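Local coordinates for protein GTN Reductase (Agrobacterium tumefaciens, PDB 5N6G) that binds flavin mononucleotide and, as an ene-reductase of the Old Yellow Enzyme family, probably reduces carbon-carbon double bonds at the expense of NADH or NADPH, at residues A[40-45]-A[52-57]; A[86-91]-A[171-176]; A[144-147]-A[151-154]. All coordinates share one frame; numbering follows the deposited sequence.

Contact 1: residues A[40-45]-A[52-57]; sequences TYYEQR and VTEGTP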
loop_
_atom_site.group_PDB
_atom_site.type_symbol
_atom_site.label_atom_id
_atom_site.label_comp_id
_atom_site.label_asym_id
_atom_site.label_seq_id
_atom_site.Cartn_x
_atom_site.Cartn_y
_atom_site.Cartn_z
ATOM N N THR A 40 16.951 9.378 -5.998
ATOM C CA THR A 40 16.913 9.616 -7.436
ATOM C C THR A 40 15.670 8.982 -8.047
ATOM O O THR A 40 14.979 9.596 -8.864
ATOM C CB THR A 40 18.181 9.051 -8.068
ATOM O OG1 THR A 40 19.290 9.751 -7.502
ATOM C CG2 THR A 40 18.188 9.197 -9.601
ATOM N N TYR A 41 15.393 7.741 -7.666
ATOM C CA TYR A 41 14.265 6.995 -8.215
ATOM C C TYR A 41 12.954 7.738 -8.024
ATOM O O TYR A 41 12.160 7.870 -8.967
ATOM C CB TYR A 41 14.209 5.632 -7.540
ATOM C CG TYR A 41 12.955 4.801 -7.686
ATOM C CD1 TYR A 41 12.646 4.164 -8.876
ATOM C CD2 TYR A 41 12.123 4.578 -6.595
ATOM C CE1 TYR A 41 11.516 3.357 -8.975
ATOM C CE2 TYR A 41 11.007 3.769 -6.688
ATOM C CZ TYR A 41 10.724 3.159 -7.890
ATOM O OH TYR A 41 9.638 2.335 -7.975
ATOM N N TYR A 42 12.685 8.211 -6.801
ATOM C CA TYR A 42 11.421 8.902 -6.573
ATOM C C TYR A 42 11.406 10.275 -7.242
ATOM O O TYR A 42 10.371 10.696 -7.781
ATOM C CB TYR A 42 11.126 9.028 -5.079
ATOM C CG TYR A 42 10.613 7.750 -4.474
ATOM C CD1 TYR A 42 9.347 7.274 -4.786
ATOM C CD2 TYR A 42 11.389 7.002 -3.596
ATOM C CE1 TYR A 42 8.861 6.086 -4.224
ATOM C CE2 TYR A 42 10.910 5.833 -3.034
ATOM C CZ TYR A 42 9.650 5.370 -3.362
ATOM O OH TYR A 42 9.157 4.202 -2.790
ATOM N N GLU A 43 12.539 10.978 -7.237
ATOM C CA GLU A 43 12.584 12.299 -7.852
ATOM C C GLU A 43 12.325 12.214 -9.354
ATOM O O GLU A 43 11.730 13.135 -9.931
ATOM C CB GLU A 43 13.937 12.967 -7.563
ATOM C CG GLU A 43 14.103 13.331 -6.065
ATOM C CD GLU A 43 15.551 13.610 -5.652
ATOM O OE1 GLU A 43 16.468 13.527 -6.504
ATOM O OE2 GLU A 43 15.772 13.922 -4.458
ATOM N N GLN A 44 12.752 11.118 -9.997
ATOM C CA GLN A 44 12.532 10.916 -11.431
ATOM C C GLN A 44 11.055 10.848 -11.783
ATOM O O GLN A 44 10.686 11.096 -12.955
ATOM C CB GLN A 44 13.197 9.612 -11.870
ATOM C CG GLN A 44 14.698 9.703 -12.037
ATOM C CD GLN A 44 15.310 8.390 -12.496
ATOM O OE1 GLN A 44 14.650 7.353 -12.509
ATOM N NE2 GLN A 44 16.570 8.438 -12.877
ATOM N N ARG A 45 10.220 10.481 -10.804
ATOM C CA ARG A 45 8.796 10.224 -10.982
ATOM C C ARG A 45 7.901 11.279 -10.327
ATOM O O ARG A 45 6.683 11.094 -10.252
ATOM C CB ARG A 45 8.488 8.828 -10.455
ATOM C CG ARG A 45 9.154 7.768 -11.320
ATOM C CD ARG A 45 9.396 6.414 -10.621
ATOM N NE ARG A 45 9.951 5.518 -11.627
ATOM C CZ ARG A 45 11.200 5.544 -12.059
ATOM N NH1 ARG A 45 12.071 6.407 -11.531
ATOM N NH2 ARG A 45 11.575 4.720 -13.035
ATOM N N VAL A 52 2.649 7.134 -4.130
ATOM C CA VAL A 52 2.559 6.286 -2.946
ATOM C C VAL A 52 3.861 5.513 -2.873
ATOM O O VAL A 52 4.250 4.856 -3.851
ATOM C CB VAL A 52 1.352 5.333 -3.000
ATOM C CG1 VAL A 52 1.236 4.565 -1.706
ATOM C CG2 VAL A 52 0.071 6.113 -3.295
ATOM N N THR A 53 4.545 5.603 -1.735
ATOM C CA THR A 53 5.811 4.907 -1.633
ATOM C C THR A 53 5.590 3.397 -1.659
ATOM O O THR A 53 4.509 2.884 -1.355
ATOM C CB THR A 53 6.571 5.219 -0.338
ATOM O OG1 THR A 53 5.867 4.712 0.813
ATOM C CG2 THR A 53 6.827 6.699 -0.147
ATOM N N GLU A 54 6.678 2.687 -1.934
ATOM C CA GLU A 54 6.783 1.282 -1.564
ATOM C C GLU A 54 6.310 1.085 -0.133
ATOM O O GLU A 54 6.456 1.967 0.712
ATOM C CB GLU A 54 8.240 0.817 -1.690
ATOM C CG GLU A 54 9.232 1.479 -0.724
ATOM C CD GLU A 54 10.647 1.553 -1.301
ATOM O OE1 GLU A 54 11.404 0.552 -1.220
ATOM O OE2 GLU A 54 11.004 2.625 -1.841
ATOM N N GLY A 55 5.790 -0.096 0.167
ATOM C CA GLY A 55 5.421 -0.373 1.536
ATOM C C GLY A 55 6.583 -0.115 2.463
ATOM O O GLY A 55 7.725 -0.517 2.178
ATOM N N THR A 56 6.316 0.598 3.548
ATOM C CA THR A 56 7.353 0.983 4.496
ATOM C C THR A 56 6.916 0.580 5.900
ATOM O O THR A 56 5.929 1.129 6.428
ATOM C CB THR A 56 7.661 2.479 4.358
ATOM O OG1 THR A 56 8.787 2.819 5.188
ATOM C CG2 THR A 56 6.502 3.366 4.681
ATOM N N PRO A 57 7.569 -0.395 6.524
ATOM C CA PRO A 57 7.052 -0.926 7.784
ATOM C C PRO A 57 7.148 0.049 8.933
ATOM O O PRO A 57 8.091 0.837 9.053
ATOM C CB PRO A 57 7.912 -2.173 8.024
ATOM C CG PRO A 57 8.230 -2.627 6.607
ATOM C CD PRO A 57 8.498 -1.331 5.874
#
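The hydroxyl of Tyr42 drives into the corner where Thr53 meets Glu54, and the tight part of the contact is built around that one oxygen. Tyr42 OH donates to Glu54 OE2 over 2.6 Å and accepts from Glu54 N at 3.0 Å, so the backbone N-H and the carboxylate of the same residue both hold it. Glu54 OE2 lies at the edge of the Tyr42 ring, near its plane, and is met on its anti side, somewhat out of the carboxylate plane; ring and carboxylate planes are 44° apart. Glu54 can do this because its CG is tucked between the backbone N and the carbonyl carbon (chi1 65°), which folds the acid back beside its own N-H. The chain turns its corner just here, and a tyrosine is long enough to reach the buried corner from the helix while keeping its ring in apolar surroundings. Thr53 closes round the same oxygen, its CB 3.7 Å from Tyr42 OH, and Tyr41 CD2 sits 3.8 Å above the centre of the Tyr42 ring.

The looser side belongs to the far flank of the helix, where Thr40, Glu43 and Gln44 are partly exposed. In this beta-alpha-beta unit of the TIM barrel, helix 36-43 covers strand 50-57, which runs between strands 19-21 and 94-99; Trp80 and Ile83 of helix 74-89 pack against Tyr42.

Contact 2: residues A[86-91]-A[171-176]; sequences GVHSAG and GFDGVE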
loop_
_atom_site.group_PDB
_atom_site.type_symbol
_atom_site.label_atom_id
_atom_site.label_comp_id
_atom_site.label_asym_id
_atom_site.label_seq_id
_atom_site.Cartn_x
_atom_site.Cartn_y
_atom_site.Cartn_z
ATOM N N GLY A 86 13.048 16.212 -2.125
ATOM C CA GLY A 86 13.325 16.201 -3.555
ATOM C C GLY A 86 12.054 16.155 -4.382
ATOM O O GLY A 86 11.927 16.859 -5.392
ATOM N N VAL A 87 11.099 15.323 -3.967
ATOM C CA VAL A 87 9.825 15.247 -4.672
ATOM C C VAL A 87 9.121 16.590 -4.600
ATOM O O VAL A 87 8.573 17.085 -5.601
ATOM C CB VAL A 87 8.973 14.114 -4.081
ATOM C CG1 VAL A 87 7.518 14.201 -4.582
ATOM C CG2 VAL A 87 9.603 12.748 -4.367
ATOM N N HIS A 88 9.129 17.217 -3.421
ATOM C CA HIS A 88 8.440 18.497 -3.283
ATOM C C HIS A 88 9.109 19.583 -4.120
ATOM O O HIS A 88 8.416 20.399 -4.737
ATOM C CB HIS A 88 8.377 18.901 -1.813
ATOM C CG HIS A 88 7.416 18.081 -1.018
ATOM N ND1 HIS A 88 7.628 17.770 0.307
ATOM C CD2 HIS A 88 6.251 17.491 -1.367
ATOM C CE1 HIS A 88 6.626 17.024 0.742
ATOM N NE2 HIS A 88 5.779 16.837 -0.254
ATOM N N SER A 89 10.448 19.605 -4.165
ATOM C CA SER A 89 11.147 20.601 -4.972
ATOM C C SER A 89 10.791 20.481 -6.447
ATOM O O SER A 89 10.832 21.477 -7.178
ATOM C CB SER A 89 12.655 20.464 -4.781
ATOM O OG SER A 89 13.005 20.836 -3.470
ATOM N N ALA A 90 10.464 19.279 -6.898
ATOM C CA ALA A 90 10.032 19.025 -8.262
ATOM C C ALA A 90 8.539 19.246 -8.457
ATOM O O ALA A 90 8.027 18.979 -9.547
ATOM C CB ALA A 90 10.399 17.597 -8.665
ATOM N N GLY A 91 7.835 19.725 -7.434
ATOM C CA GLY A 91 6.433 20.064 -7.554
ATOM C C GLY A 91 5.462 18.940 -7.266
ATOM O O GLY A 91 4.253 19.118 -7.488
ATOM N N GLY A 171 8.455 14.519 6.353
ATOM C CA GLY A 171 8.012 15.434 5.324
ATOM C C GLY A 171 6.971 14.895 4.370
ATOM O O GLY A 171 6.694 15.544 3.361
ATOM N N PHE A 172 6.394 13.731 4.637
ATOM C CA PHE A 172 5.343 13.217 3.777
ATOM C C PHE A 172 4.107 14.098 3.875
ATOM O O PHE A 172 3.834 14.711 4.911
ATOM C CB PHE A 172 4.988 11.784 4.155
ATOM C CG PHE A 172 6.027 10.776 3.743
ATOM C CD1 PHE A 172 6.075 10.311 2.429
ATOM C CD2 PHE A 172 6.940 10.294 4.651
ATOM C CE1 PHE A 172 7.014 9.389 2.034
ATOM C CE2 PHE A 172 7.884 9.360 4.267
ATOM C CZ PHE A 172 7.938 8.923 2.949
ATOM N N ASP A 173 3.356 14.147 2.779
ATOM C CA ASP A 173 2.075 14.842 2.749
ATOM C C ASP A 173 0.973 14.089 3.480
ATOM O O ASP A 173 -0.054 14.685 3.800
ATOM C CB ASP A 173 1.689 15.084 1.302
ATOM C CG ASP A 173 2.667 16.004 0.613
ATOM O OD1 ASP A 173 2.672 17.210 0.967
ATOM O OD2 ASP A 173 3.460 15.520 -0.226
ATOM N N GLY A 174 1.203 12.824 3.804
ATOM C CA GLY A 174 0.203 11.972 4.407
ATOM C C GLY A 174 0.678 10.533 4.345
ATOM O O GLY A 174 1.835 10.258 4.014
ATOM N N VAL A 175 -0.231 9.626 4.666
ATOM C CA VAL A 175 0.052 8.199 4.635
ATOM C C VAL A 175 -1.074 7.462 3.934
ATOM O O VAL A 175 -2.241 7.873 3.961
ATOM C CB VAL A 175 0.253 7.578 6.034
ATOM C CG1 VAL A 175 1.364 8.308 6.790
ATOM C CG2 VAL A 175 -1.025 7.550 6.849
ATOM N N GLU A 176 -0.710 6.342 3.336
ATOM C CA GLU A 176 -1.650 5.330 2.889
ATOM C C GLU A 176 -1.492 4.124 3.802
ATOM O O GLU A 176 -0.424 3.507 3.834
ATOM C CB GLU A 176 -1.403 4.934 1.433
ATOM C CG GLU A 176 -2.306 3.807 0.952
ATOM C CD GLU A 176 -2.141 3.478 -0.529
ATOM O OE1 GLU A 176 -2.733 4.179 -1.403
ATOM O OE2 GLU A 176 -1.444 2.477 -0.817
#
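The imidazole of His88 meets the other segment wholly along its edge: Gly171 O and Asp173 OD2 both lie near the ring plane, and no residue of 171-176 lies over either face. The motif is a His-carboxylate hydrogen bond, placed at the end of the TIM barrel where its strands begin. It ties the last turn of helix 74-89 to the turn that leads from helix 150-169 into strand 174-178.

His88 NE2 donates to Asp173 OD2 over 2.7 Å in a nearly straight bond, 175° at the hydrogen. The two flat groups stand steeply to one another, their planes 73° apart, and the acceptor is approached on its syn side. Beside it, His88 CE1 comes within 3.0 Å of Gly171 O. That carbon lies between two ring nitrogens, so its hydrogen carries some positive charge and tolerates a carbonyl oxygen. With a carboxylate and a carbonyl both at its edge, the ring would probably be drawn toward the charged form, and the carbonyl-rich C-terminal end of the helix may act in the same direction.

Gly171 ends helix 150-169 in a Schellman motif with positive phi, where a CB would jam against the preceding carbonyl O. Gly91 closes helix 74-89 in the same fashion. Histidine suits the last turn because it offers a directed N-H at the end of a rigid ring; CG stands anti to the carbonyl carbon (chi1 -72°), which sends the ring out across the gap. Phe172 turns the other way, its ring edge-to-face with Trp80. Aspartate suits the turn because its short side chain keeps the carboxylate near the backbone, where Asp173 OD2 also accepts from Ile94 N.

Contact 3: residues A[144-147]-A[151-154]; sequences EPRA and DDIG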
loop_
_atom_site.group_PDB
_atom_site.type_symbol
_atom_site.label_atom_id
_atom_site.label_comp_id
_atom_site.label_asym_id
_atom_site.label_seq_id
_atom_site.Cartn_x
_atom_site.Cartn_y
_atom_site.Cartn_z
ATOM N N GLU A 144 6.338 -19.857 10.605
ATOM C CA GLU A 144 5.137 -20.102 11.409
ATOM C C GLU A 144 4.825 -18.892 12.284
ATOM O O GLU A 144 5.684 -18.503 13.096
ATOM C CB GLU A 144 5.340 -21.297 12.341
ATOM C CG GLU A 144 5.574 -22.598 11.691
ATOM C CD GLU A 144 5.637 -23.734 12.710
ATOM O OE1 GLU A 144 6.109 -23.518 13.860
ATOM O OE2 GLU A 144 5.202 -24.842 12.356
ATOM N N PRO A 145 3.629 -18.315 12.211
ATOM C CA PRO A 145 3.297 -17.154 13.040
ATOM C C PRO A 145 2.701 -17.549 14.379
ATOM O O PRO A 145 2.215 -18.662 14.568
ATOM C CB PRO A 145 2.238 -16.417 12.211
ATOM C CG PRO A 145 1.531 -17.543 11.513
ATOM C CD PRO A 145 2.568 -18.586 11.222
ATOM N N ARG A 146 2.720 -16.585 15.299
ATOM C CA ARG A 146 2.014 -16.707 16.566
ATOM C C ARG A 146 0.811 -15.779 16.561
ATOM O O ARG A 146 0.820 -14.728 15.906
ATOM C CB ARG A 146 2.916 -16.382 17.764
ATOM C CG ARG A 146 3.396 -14.961 17.846
ATOM C CD ARG A 146 4.208 -14.735 19.169
ATOM N NE ARG A 146 4.554 -13.317 19.297
ATOM C CZ ARG A 146 3.755 -12.389 19.829
ATOM N NH1 ARG A 146 2.573 -12.720 20.334
ATOM N NH2 ARG A 146 4.141 -11.125 19.842
ATOM N N ALA A 147 -0.220 -16.168 17.305
ATOM C CA ALA A 147 -1.454 -15.396 17.357
ATOM C C ALA A 147 -1.302 -14.231 18.334
ATOM O O ALA A 147 -0.768 -14.394 19.438
ATOM C CB ALA A 147 -2.624 -16.275 17.775
ATOM N N ASP A 151 -3.170 -7.400 24.268
ATOM C CA ASP A 151 -2.092 -6.464 24.567
ATOM C C ASP A 151 -1.180 -6.265 23.362
ATOM O O ASP A 151 -0.743 -5.138 23.081
ATOM C CB ASP A 151 -1.287 -6.952 25.777
ATOM C CG ASP A 151 -2.052 -6.797 27.092
ATOM O OD1 ASP A 151 -2.963 -5.943 27.160
ATOM O OD2 ASP A 151 -1.740 -7.528 28.056
ATOM N N ASP A 152 -0.869 -7.348 22.636
ATOM C CA ASP A 152 -0.048 -7.207 21.432
ATOM C C ASP A 152 -0.699 -6.267 20.429
ATOM O O ASP A 152 -0.013 -5.491 19.742
ATOM C CB ASP A 152 0.155 -8.553 20.743
ATOM C CG ASP A 152 0.945 -9.537 21.553
ATOM O OD1 ASP A 152 1.746 -9.113 22.415
ATOM O OD2 ASP A 152 0.759 -10.753 21.286
ATOM N N ILE A 153 -2.015 -6.392 20.258
ATOM C CA ILE A 153 -2.731 -5.524 19.327
ATOM C C ILE A 153 -2.586 -4.069 19.743
ATOM O O ILE A 153 -2.389 -3.185 18.898
ATOM C CB ILE A 153 -4.205 -5.971 19.221
ATOM C CG1 ILE A 153 -4.291 -7.336 18.527
ATOM C CG2 ILE A 153 -5.046 -4.912 18.525
ATOM C CD1 ILE A 153 -5.663 -7.990 18.609
ATOM N N GLY A 154 -2.686 -3.790 21.051
ATOM C CA GLY A 154 -2.486 -2.423 21.521
ATOM C C GLY A 154 -1.113 -1.878 21.183
ATOM O O GLY A 154 -0.967 -0.704 20.829
HETATM O O HOH W 1 3.815 -8.077 21.046
#
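Charge carries this contact: Arg146 and Asp152 come at each other from opposite directions and join in a salt bridge. Arg146 NH1 donates to Asp152 OD2 over 2.8 Å, and at 173° the bond is almost straight. On the arginine side the geometry is regular, because the oxygen lies in the guanidinium plane, at its edge. On the aspartate side it is less so, since the donor stands 42° out of the carboxylate plane. With the two planes 72° apart, the pair does not form the flat two-pronged arrangement in which both oxygens meet both nitrogens; Arg146 NH2 stays 3.7 Å from Asp152 OD2. Arginine spans the wider gap: Arg146 CG starts between the backbone N and the carbonyl carbon, and the chain then runs extended to NE.

Water supplies the second link. One molecule accepts a longer bond from Arg146 NH2, at 3.3 Å, and donates to Asp152 OD1 at 2.7 Å, so both terminal nitrogens of the guanidinium and both carboxylate oxygens are engaged. Such a bridge suits a contact at the protein surface.

Topologically, the contact lies on the periphery of the TIM barrel, at the start of the helix that precedes strand 174-178. Strand 146-147 pairs in parallel with 117-118 in a small two-stranded sheet, and a short connection then leads into that helix, 150-169.

A backbone N-H adds to the hold on the acid. An aspartate is short enough to turn back toward the chain ahead of it, and its negative charge should be favoured in a first helical turn. Asp152 OD2 thus also accepts a hydrogen bond from Thr149 N, just ahead of the helix, so one oxygen serves both the arginine and the start of the helix.

Overall arrangement
Contacts 1 and 2 are neighbours, with centres 10 Å apart, and they touch, partly through strand 50-57: Thr53 CG2 meets Phe172 CE1 at 3.5 Å, and Val52 CG1 meets Glu176 OE2 at 3.5 Å. Their helices touch too, Glu43 OE2 lying 3.5 Å from Gly86 CA. Contact 1 is the one beside the cofactor. Its Gly55 N is hydrogen-bonded to FMN O4, and the Glu54 side chain lies about 5 Å from the flavin and about 7 Å from the bound 2-phenylacrylic acid. Contact 2 lies away from this site. Contact 3 is remote from both, its centre 29 Å from that of contact 1 and 33 Å from that of contact 2, yet helix 150-169 connects it along the chain to segment 171-176.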